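Local atomic coordinates of Sqt1 (Chaetomium thermophilum, PDB entry 4ZOY), a protein that folds as an eight-bladed WD40-repeat beta-propeller and, as a dedicated ribosome-biogenesis chaperone, probably captures a nascent ribosomal protein during its translation. Residues 211-223 / 234-248. Numbering follows the deposited sequence. Where two conformers were deposited one is given.
Sequences DESLHVYDVFGVA and QTVVSLTNVDQRFAV
S238 OG is gripped by two groups: H215 ND1, 2.8 Å away and lying with it in the imidazole plane, and T235 OG1, 2.6 Å away from within its own segment. In each pair the donor is undecided, though the one S238 proton cannot serve both bonds. H215 CG stands anti to its carbonyl carbon (chi1 -63°), which turns the ND1 edge of the ring to the S238 hydroxyl, and T235 OG1 continues the polar chain to T230.

Strands 214-218 and 237-239 run antiparallel, their axes at 163°, as the third and outermost strands of one propeller blade. L214 N and L239 O, 2.9 Å apart, make one bond of a reciprocal pair, the other joining L239 N to L214 O. Where the second segment turns its corner, V216 O receives V236 N at 2.8 Å almost along the C=O axis, and D218 N reaches Q234 O.

The sheet face bearing L214, V216, V237 and L239 is apolar. F246 comes at about a right angle to L214, with CZ 3.5 Å from L214 CB, while L239 CB covers one face of its ring toward the rim; V276 of the next blade packs against V237, L239 and F246. At the far end A223 CB presses tightly on V236 CG1 (3.4 Å).

The outer strand is thus held by backbone hydrogen bonds, supplemented by the H215-S238 bond on one face and apolar contacts on the other, the latter also joining adjacent blades.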
ATOM      1  N   ASP A 211     -15.333 -11.145   0.142  1.00 20.14           N
ATOM      2  CA  ASP A 211     -16.713 -11.500   0.488  1.00 18.75           C
ATOM      3  C   ASP A 211     -17.635 -10.276   0.539  1.00 19.96           C
ATOM      4  O   ASP A 211     -18.810 -10.390   0.899  1.00 20.23           O
ATOM      5  CB  ASP A 211     -16.742 -12.280   1.822  1.00 19.83           C
ATOM      6  CG  ASP A 211     -16.745 -11.383   3.061  1.00 21.91           C
ATOM      7  OD1 ASP A 211     -16.482 -10.161   2.979  1.00 19.50           O
ATOM      8  OD2 ASP A 211     -17.015 -11.922   4.156  1.00 24.91           O
ATOM      9  N   GLU A 212     -17.072  -9.116   0.180  1.00 17.77           N
ATOM     10  CA  GLU A 212     -17.774  -7.838  -0.004  1.00 16.31           C
ATOM     11  C   GLU A 212     -17.961  -7.046   1.294  1.00 16.31           C
ATOM     12  O   GLU A 212     -18.571  -5.979   1.284  1.00 18.97           O
ATOM     13  CB  GLU A 212     -19.122  -8.056  -0.722  1.00 24.67           C
ATOM     14  CG  GLU A 212     -18.914  -8.716  -2.087  1.00 26.32           C
ATOM     15  CD  GLU A 212     -20.182  -9.195  -2.768  1.00 33.06           C
ATOM     16  OE1 GLU A 212     -21.260  -8.633  -2.505  1.00 32.29           O
ATOM     17  OE2 GLU A 212     -20.081 -10.119  -3.601  1.00 33.70           O
ATOM     18  N   SER A 213     -17.398  -7.532   2.402  1.00 16.65           N
ATOM     19  CA  SER A 213     -17.548  -6.803   3.665  1.00 16.06           C
ATOM     20  C   SER A 213     -16.432  -5.787   3.941  1.00 17.29           C
ATOM     21  O   SER A 213     -15.290  -5.921   3.472  1.00 16.93           O
ATOM     22  CB  SER A 213     -17.660  -7.774   4.847  1.00 17.54           C
ATOM     23  OG  SER A 213     -16.518  -8.602   4.986  1.00 17.73           O
ATOM     24  N   LEU A 214     -16.815  -4.758   4.692  1.00 16.80           N
ATOM     25  CA  LEU A 214     -15.926  -3.740   5.242  1.00 16.46           C
ATOM     26  C   LEU A 214     -16.084  -3.733   6.750  1.00 16.80           C
ATOM     27  O   LEU A 214     -17.201  -3.634   7.236  1.00 16.15           O
ATOM     28  CB  LEU A 214     -16.265  -2.350   4.695  1.00 15.52           C
ATOM     29  CG  LEU A 214     -15.805  -1.114   5.473  1.00 13.92           C
ATOM     30  CD1 LEU A 214     -14.286  -0.911   5.340  1.00 14.63           C
ATOM     31  CD2 LEU A 214     -16.522   0.151   5.020  1.00 16.78           C
ATOM     32  N   HIS A 215     -14.983  -3.837   7.483  1.00 14.98           N
ATOM     33  CA  HIS A 215     -15.009  -3.671   8.930  1.00 14.07           C
ATOM     34  C   HIS A 215     -13.970  -2.645   9.324  1.00 16.06           C
ATOM     35  O   HIS A 215     -12.849  -2.652   8.803  1.00 16.57           O
ATOM     36  CB  HIS A 215     -14.774  -4.992   9.654  1.00 15.05           C
ATOM     37  CG  HIS A 215     -15.837  -6.001   9.378  1.00 16.10           C
ATOM     38  ND1 HIS A 215     -17.101  -5.904   9.925  1.00 18.02           N
ATOM     39  CD2 HIS A 215     -15.849  -7.094   8.582  1.00 18.00           C
ATOM     40  CE1 HIS A 215     -17.837  -6.910   9.491  1.00 17.12           C
ATOM     41  NE2 HIS A 215     -17.106  -7.644   8.672  1.00 19.97           N
ATOM     42  N   VAL A 216     -14.342  -1.752  10.233  1.00 14.58           N
ATOM     43  CA  VAL A 216     -13.420  -0.741  10.705  1.00 15.34           C
ATOM     44  C   VAL A 216     -13.240  -0.937  12.208  1.00 15.71           C
ATOM     45  O   VAL A 216     -14.138  -0.635  12.992  1.00 17.34           O
ATOM     46  CB  VAL A 216     -13.919   0.676  10.388  1.00 15.34           C
ATOM     47  CG1 VAL A 216     -12.882   1.691  10.823  1.00 16.29           C
ATOM     48  CG2 VAL A 216     -14.201   0.818   8.879  1.00 16.89           C
ATOM     49  N   TYR A 217     -12.072  -1.455  12.590  1.00 14.52           N
ATOM     50  CA  TYR A 217     -11.848  -1.920  13.958  1.00 15.32           C
ATOM     51  C   TYR A 217     -11.403  -0.827  14.893  1.00 15.12           C
ATOM     52  O   TYR A 217     -10.556   0.001  14.559  1.00 15.35           O
ATOM     53  CB  TYR A 217     -10.806  -3.043  13.991  1.00 14.33           C
ATOM     54  CG  TYR A 217     -11.024  -4.094  12.937  1.00 15.46           C
ATOM     55  CD1 TYR A 217     -12.000  -5.075  13.080  1.00 17.27           C
ATOM     56  CD2 TYR A 217     -10.253  -4.093  11.787  1.00 16.10           C
ATOM     57  CE1 TYR A 217     -12.197  -6.029  12.089  1.00 16.63           C
ATOM     58  CE2 TYR A 217     -10.439  -5.030  10.802  1.00 16.32           C
ATOM     59  CZ  TYR A 217     -11.408  -5.996  10.955  1.00 15.10           C
ATOM     60  OH  TYR A 217     -11.582  -6.918   9.954  1.00 18.55           O
ATOM     61  N   ASP A 218     -11.982  -0.853  16.090  1.00 16.77           N
ATOM     62  CA  ASP A 218     -11.582   0.001  17.204  1.00 15.87           C
ATOM     63  C   ASP A 218     -10.364  -0.591  17.911  1.00 15.20           C
ATOM     64  O   ASP A 218     -10.488  -1.188  18.986  1.00 16.45           O
ATOM     65  CB  ASP A 218     -12.752   0.144  18.184  1.00 14.42           C
ATOM     66  CG  ASP A 218     -12.433   1.034  19.370  1.00 15.82           C
ATOM     67  OD1 ASP A 218     -11.687   2.015  19.213  1.00 15.84           O
ATOM     68  OD2 ASP A 218     -12.971   0.748  20.465  1.00 16.96           O
ATOM     69  N   VAL A 219      -9.193  -0.431  17.303  1.00 14.62           N
ATOM     70  CA  VAL A 219      -8.045  -1.262  17.661  1.00 14.50           C
ATOM     71  C   VAL A 219      -7.582  -1.060  19.109  1.00 14.58           C
ATOM     72  O   VAL A 219      -7.177  -2.023  19.779  1.00 15.55           O
ATOM     73  CB  VAL A 219      -6.876  -0.996  16.696  1.00 15.34           C
ATOM     74  CG1 VAL A 219      -5.601  -1.679  17.175  1.00 15.87           C
ATOM     75  CG2 VAL A 219      -7.255  -1.501  15.303  1.00 16.73           C
ATOM     76  N   PHE A 220      -7.653   0.173  19.592  1.00 14.56           N
ATOM     77  CA  PHE A 220      -7.135   0.484  20.923  1.00 14.59           C
ATOM     78  C   PHE A 220      -8.217   0.823  21.940  1.00 14.74           C
ATOM     79  O   PHE A 220      -7.905   1.325  23.018  1.00 16.06           O
ATOM     80  CB  PHE A 220      -6.118   1.614  20.820  1.00 15.81           C
ATOM     81  CG  PHE A 220      -4.949   1.278  19.929  1.00 16.23           C
ATOM     82  CD1 PHE A 220      -3.956   0.410  20.353  1.00 17.51           C
ATOM     83  CD2 PHE A 220      -4.871   1.799  18.653  1.00 14.18           C
ATOM     84  CE1 PHE A 220      -2.891   0.083  19.517  1.00 17.06           C
ATOM     85  CE2 PHE A 220      -3.809   1.482  17.813  1.00 14.55           C
ATOM     86  CZ  PHE A 220      -2.820   0.620  18.239  1.00 18.01           C
ATOM     87  N   GLY A 221      -9.475   0.548  21.598  1.00 14.27           N
ATOM     88  CA  GLY A 221     -10.562   0.618  22.567  1.00 15.51           C
ATOM     89  C   GLY A 221     -11.127   2.009  22.796  1.00 16.14           C
ATOM     90  O   GLY A 221     -12.003   2.197  23.654  1.00 16.87           O
ATOM     91  N   VAL A 222     -10.634   2.998  22.057  1.00 15.00           N
ATOM     92  CA  VAL A 222     -11.065   4.371  22.273  1.00 15.24           C
ATOM     93  C   VAL A 222     -12.529   4.555  21.886  1.00 17.55           C
ATOM     94  O   VAL A 222     -13.304   5.181  22.626  1.00 18.16           O
ATOM     95  CB  VAL A 222     -10.188   5.358  21.494  1.00 17.97           C
ATOM     96  CG1 VAL A 222     -10.740   6.776  21.602  1.00 18.03           C
ATOM     97  CG2 VAL A 222      -8.756   5.301  22.022  1.00 17.64           C
ATOM     98  N   ALA A 223     -12.927   4.023  20.738  1.00 16.46           N
ATOM     99  CA  ALA A 223     -14.313   4.194  20.336  1.00 14.53           C
ATOM    100  C   ALA A 223     -15.264   3.492  21.299  1.00 19.64           C
ATOM    101  O   ALA A 223     -16.333   4.022  21.595  1.00 19.58           O
ATOM    102  CB  ALA A 223     -14.526   3.690  18.922  1.00 16.44           C
ATOM    103  N   GLN A 234     -16.562  -4.706  18.444  1.00 26.91           N
ATOM    104  CA  GLN A 234     -15.209  -4.611  17.909  1.00 23.05           C
ATOM    105  C   GLN A 234     -15.025  -3.495  16.881  1.00 18.81           C
ATOM    106  O   GLN A 234     -13.936  -2.934  16.760  1.00 19.57           O
ATOM    107  CB  GLN A 234     -14.788  -5.937  17.269  1.00 25.52           C
ATOM    108  CG  GLN A 234     -14.635  -7.092  18.242  1.00 40.58           C
ATOM    109  CD  GLN A 234     -14.127  -8.355  17.573  1.00 38.96           C
ATOM    110  OE1 GLN A 234     -14.746  -8.891  16.649  1.00 62.05           O
ATOM    111  NE2 GLN A 234     -12.984  -8.837  18.044  1.00 62.51           N
ATOM    112  N   THR A 235     -16.074  -3.184  16.130  1.00 19.99           N
ATOM    113  CA  THR A 235     -15.940  -2.228  15.029  1.00 18.19           C
ATOM    114  C   THR A 235     -16.738  -0.956  15.237  1.00 19.99           C
ATOM    115  O   THR A 235     -17.710  -0.947  15.989  1.00 21.17           O
ATOM    116  CB  THR A 235     -16.403  -2.831  13.692  1.00 17.01           C
ATOM    117  OG1 THR A 235     -17.833  -2.996  13.717  1.00 19.68           O
ATOM    118  CG2 THR A 235     -15.734  -4.173  13.425  1.00 18.48           C
ATOM    119  N   VAL A 236     -16.341   0.111  14.547  1.00 16.65           N
ATOM    120  CA  VAL A 236     -17.141   1.341  14.513  1.00 16.13           C
ATOM    121  C   VAL A 236     -18.039   1.397  13.280  1.00 18.20           C
ATOM    122  O   VAL A 236     -19.012   2.160  13.248  1.00 17.91           O
ATOM    123  CB  VAL A 236     -16.286   2.617  14.522  1.00 15.44           C
ATOM    124  CG1 VAL A 236     -15.449   2.684  15.786  1.00 17.22           C
ATOM    125  CG2 VAL A 236     -15.403   2.698  13.279  1.00 18.81           C
ATOM    126  N   VAL A 237     -17.678   0.606  12.273  1.00 17.61           N
ATOM    127  CA  VAL A 237     -18.457   0.399  11.049  1.00 15.71           C
ATOM    128  C   VAL A 237     -18.334  -1.061  10.648  1.00 15.40           C
ATOM    129  O   VAL A 237     -17.229  -1.612  10.631  1.00 16.26           O
ATOM    130  CB  VAL A 237     -17.964   1.278   9.866  1.00 17.54           C
ATOM    131  CG1 VAL A 237     -18.628   0.846   8.549  1.00 20.03           C
ATOM    132  CG2 VAL A 237     -18.209   2.738  10.130  1.00 18.97           C
ATOM    133  N   SER A 238     -19.462  -1.694  10.346  1.00 18.16           N
ATOM    134  CA  SER A 238     -19.487  -3.031   9.774  1.00 15.89           C
ATOM    135  C   SER A 238     -20.551  -3.053   8.686  1.00 21.43           C
ATOM    136  O   SER A 238     -21.737  -2.854   8.969  1.00 23.65           O
ATOM    137  CB  SER A 238     -19.785  -4.097  10.839  1.00 19.57           C
ATOM    138  OG  SER A 238     -18.650  -4.355  11.652  1.00 20.43           O
ATOM    139  N   LEU A 239     -20.128  -3.268   7.444  1.00 19.63           N
ATOM    140  CA  LEU A 239     -21.046  -3.335   6.312  1.00 21.21           C
ATOM    141  C   LEU A 239     -20.773  -4.598   5.516  1.00 20.47           C
ATOM    142  O   LEU A 239     -19.615  -4.961   5.277  1.00 20.43           O
ATOM    143  CB  LEU A 239     -20.908  -2.096   5.428  1.00 19.69           C
ATOM    144  CG  LEU A 239     -21.387  -0.799   6.080  1.00 19.35           C
ATOM    145  CD1 LEU A 239     -20.881   0.401   5.307  1.00 22.78           C
ATOM    146  CD2 LEU A 239     -22.915  -0.787   6.147  1.00 26.96           C
ATOM    147  N   THR A 240     -21.839  -5.283   5.116  1.00 22.46           N
ATOM    148  CA  THR A 240     -21.694  -6.557   4.436  1.00 21.87           C
ATOM    149  C   THR A 240     -22.574  -6.650   3.205  1.00 22.49           C
ATOM    150  O   THR A 240     -23.234  -5.680   2.820  1.00 24.22           O
ATOM    151  CB  THR A 240     -22.044  -7.748   5.350  1.00 26.15           C
ATOM    152  OG1 THR A 240     -23.460  -7.767   5.576  1.00 26.60           O
ATOM    153  CG2 THR A 240     -21.309  -7.662   6.685  1.00 25.95           C
ATOM    154  N   ASN A 241     -22.593  -7.839   2.608  0.55 27.46           N
ATOM    155  CA  ASN A 241     -23.330  -8.093   1.373  0.55 30.41           C
ATOM    156  C   ASN A 241     -24.846  -7.934   1.511  0.55 30.87           C
ATOM    157  O   ASN A 241     -25.542  -7.736   0.514  0.55 32.40           O
ATOM    158  CB  ASN A 241     -23.006  -9.497   0.844  0.55 31.33           C
ATOM    159  CG  ASN A 241     -23.243 -10.591   1.877  0.55 30.83           C
ATOM    160  OD1 ASN A 241     -23.436 -10.320   3.062  0.55 36.93           O
ATOM    161  ND2 ASN A 241     -23.217 -11.840   1.427  0.55 36.72           N
ATOM    162  N   VAL A 242     -25.356  -8.017   2.736  1.00 28.84           N
ATOM    163  CA  VAL A 242     -26.792  -7.859   2.956  1.00 33.51           C
ATOM    164  C   VAL A 242     -27.210  -6.391   2.920  1.00 36.40           C
ATOM    165  O   VAL A 242     -28.389  -6.080   2.761  1.00 36.68           O
ATOM    166  CB  VAL A 242     -27.232  -8.487   4.295  1.00 36.20           C
ATOM    167  CG1 VAL A 242     -26.620  -9.867   4.448  1.00 32.93           C
ATOM    168  CG2 VAL A 242     -26.839  -7.604   5.462  1.00 36.50           C
ATOM    169  N   ASP A 243     -26.242  -5.491   3.061  1.00 31.56           N
ATOM    170  CA  ASP A 243     -26.502  -4.064   2.955  1.00 32.01           C
ATOM    171  C   ASP A 243     -26.510  -3.666   1.472  1.00 38.52           C
ATOM    172  O   ASP A 243     -25.462  -3.412   0.879  1.00 29.17           O
ATOM    173  CB  ASP A 243     -25.456  -3.266   3.751  1.00 33.49           C
ATOM    174  CG  ASP A 243     -25.438  -3.629   5.243  1.00 39.11           C
ATOM    175  OD1 ASP A 243     -26.428  -3.321   5.944  1.00 41.10           O
ATOM    176  OD2 ASP A 243     -24.428  -4.194   5.734  1.00 30.85           O
ATOM    177  N   GLN A 244     -27.703  -3.627   0.883  1.00 33.99           N
ATOM    178  CA  GLN A 244     -27.882  -3.492  -0.563  1.00 35.12           C
ATOM    179  C   GLN A 244     -27.245  -2.239  -1.159  1.00 28.06           C
ATOM    180  O   GLN A 244     -26.803  -2.237  -2.305  1.00 34.93           O
ATOM    181  CB  GLN A 244     -29.376  -3.496  -0.903  1.00 42.68           C
ATOM    182  CG  GLN A 244     -30.027  -4.870  -0.847  1.00 49.75           C
ATOM    183  CD  GLN A 244     -31.542  -4.803  -0.886  1.00 60.03           C
ATOM    184  OE1 GLN A 244     -32.140  -3.800  -0.499  1.00 61.54           O
ATOM    185  NE2 GLN A 244     -32.171  -5.876  -1.355  1.00 60.80           N
ATOM    186  N   ARG A 245     -27.207  -1.172  -0.376  1.00 30.63           N
ATOM    187  CA  ARG A 245     -26.666   0.096  -0.846  1.00 34.33           C
ATOM    188  C   ARG A 245     -25.129   0.050  -0.814  1.00 29.38           C
ATOM    189  O   ARG A 245     -24.452   0.890  -1.414  1.00 29.98           O
ATOM    190  CB  ARG A 245     -27.235   1.248  -0.001  1.00 37.36           C
ATOM    191  CG  ARG A 245     -26.572   2.582  -0.178  1.00 47.19           C
ATOM    192  CD  ARG A 245     -26.566   2.945  -1.649  1.00 51.26           C
ATOM    193  NE  ARG A 245     -25.826   4.173  -1.887  1.00 50.97           N
ATOM    194  CZ  ARG A 245     -25.685   4.739  -3.078  1.00 52.70           C
ATOM    195  NH1 ARG A 245     -26.208   4.158  -4.150  1.00 49.41           N
ATOM    196  NH2 ARG A 245     -25.001   5.877  -3.203  1.00 47.67           N
ATOM    197  N   PHE A 246     -24.588  -0.976  -0.163  1.00 25.52           N
ATOM    198  CA  PHE A 246     -23.142  -1.091  -0.008  1.00 22.26           C
ATOM    199  C   PHE A 246     -22.541  -2.187  -0.873  1.00 22.29           C
ATOM    200  O   PHE A 246     -21.399  -2.076  -1.321  1.00 20.53           O
ATOM    201  CB  PHE A 246     -22.787  -1.365   1.454  1.00 21.78           C
ATOM    202  CG  PHE A 246     -21.311  -1.508   1.687  1.00 18.13           C
ATOM    203  CD1 PHE A 246     -20.497  -0.385   1.633  1.00 19.71           C
ATOM    204  CD2 PHE A 246     -20.733  -2.749   1.933  1.00 20.56           C
ATOM    205  CE1 PHE A 246     -19.139  -0.477   1.822  1.00 20.61           C
ATOM    206  CE2 PHE A 246     -19.348  -2.848   2.132  1.00 19.89           C
ATOM    207  CZ  PHE A 246     -18.560  -1.704   2.069  1.00 18.72           C
ATOM    208  N   ALA A 247     -23.310  -3.250  -1.091  1.00 24.34           N
ATOM    209  CA  ALA A 247     -22.807  -4.471  -1.709  1.00 25.00           C
ATOM    210  C   ALA A 247     -22.169  -4.246  -3.075  1.00 26.69           C
ATOM    211  O   ALA A 247     -22.783  -3.692  -3.982  1.00 27.90           O
ATOM    212  CB  ALA A 247     -23.937  -5.486  -1.828  1.00 32.19           C
ATOM    213  N   VAL A 248     -20.925  -4.690  -3.212  1.00 22.54           N
ATOM    214  CA  VAL A 248     -20.235  -4.647  -4.492  1.00 23.10           C
ATOM    215  C   VAL A 248     -20.044  -6.071  -4.982  1.00 21.25           C
ATOM    216  O   VAL A 248     -19.172  -6.784  -4.505  1.00 20.50           O
ATOM    217  CB  VAL A 248     -18.867  -3.932  -4.389  1.00 18.28           C
ATOM    218  CG1 VAL A 248     -18.104  -4.045  -5.698  1.00 20.65           C
ATOM    219  CG2 VAL A 248     -19.066  -2.478  -4.036  1.00 17.91           C
TER
HETATM  220  O   HOH W   1     -20.301  -9.467   3.079  1.00 26.90           O
HETATM  221  O   HOH W   2     -19.313  -4.441  -0.904  1.00 21.51           O
HETATM  222  O   HOH W   3     -11.893  -3.867  18.605  1.00 22.36           O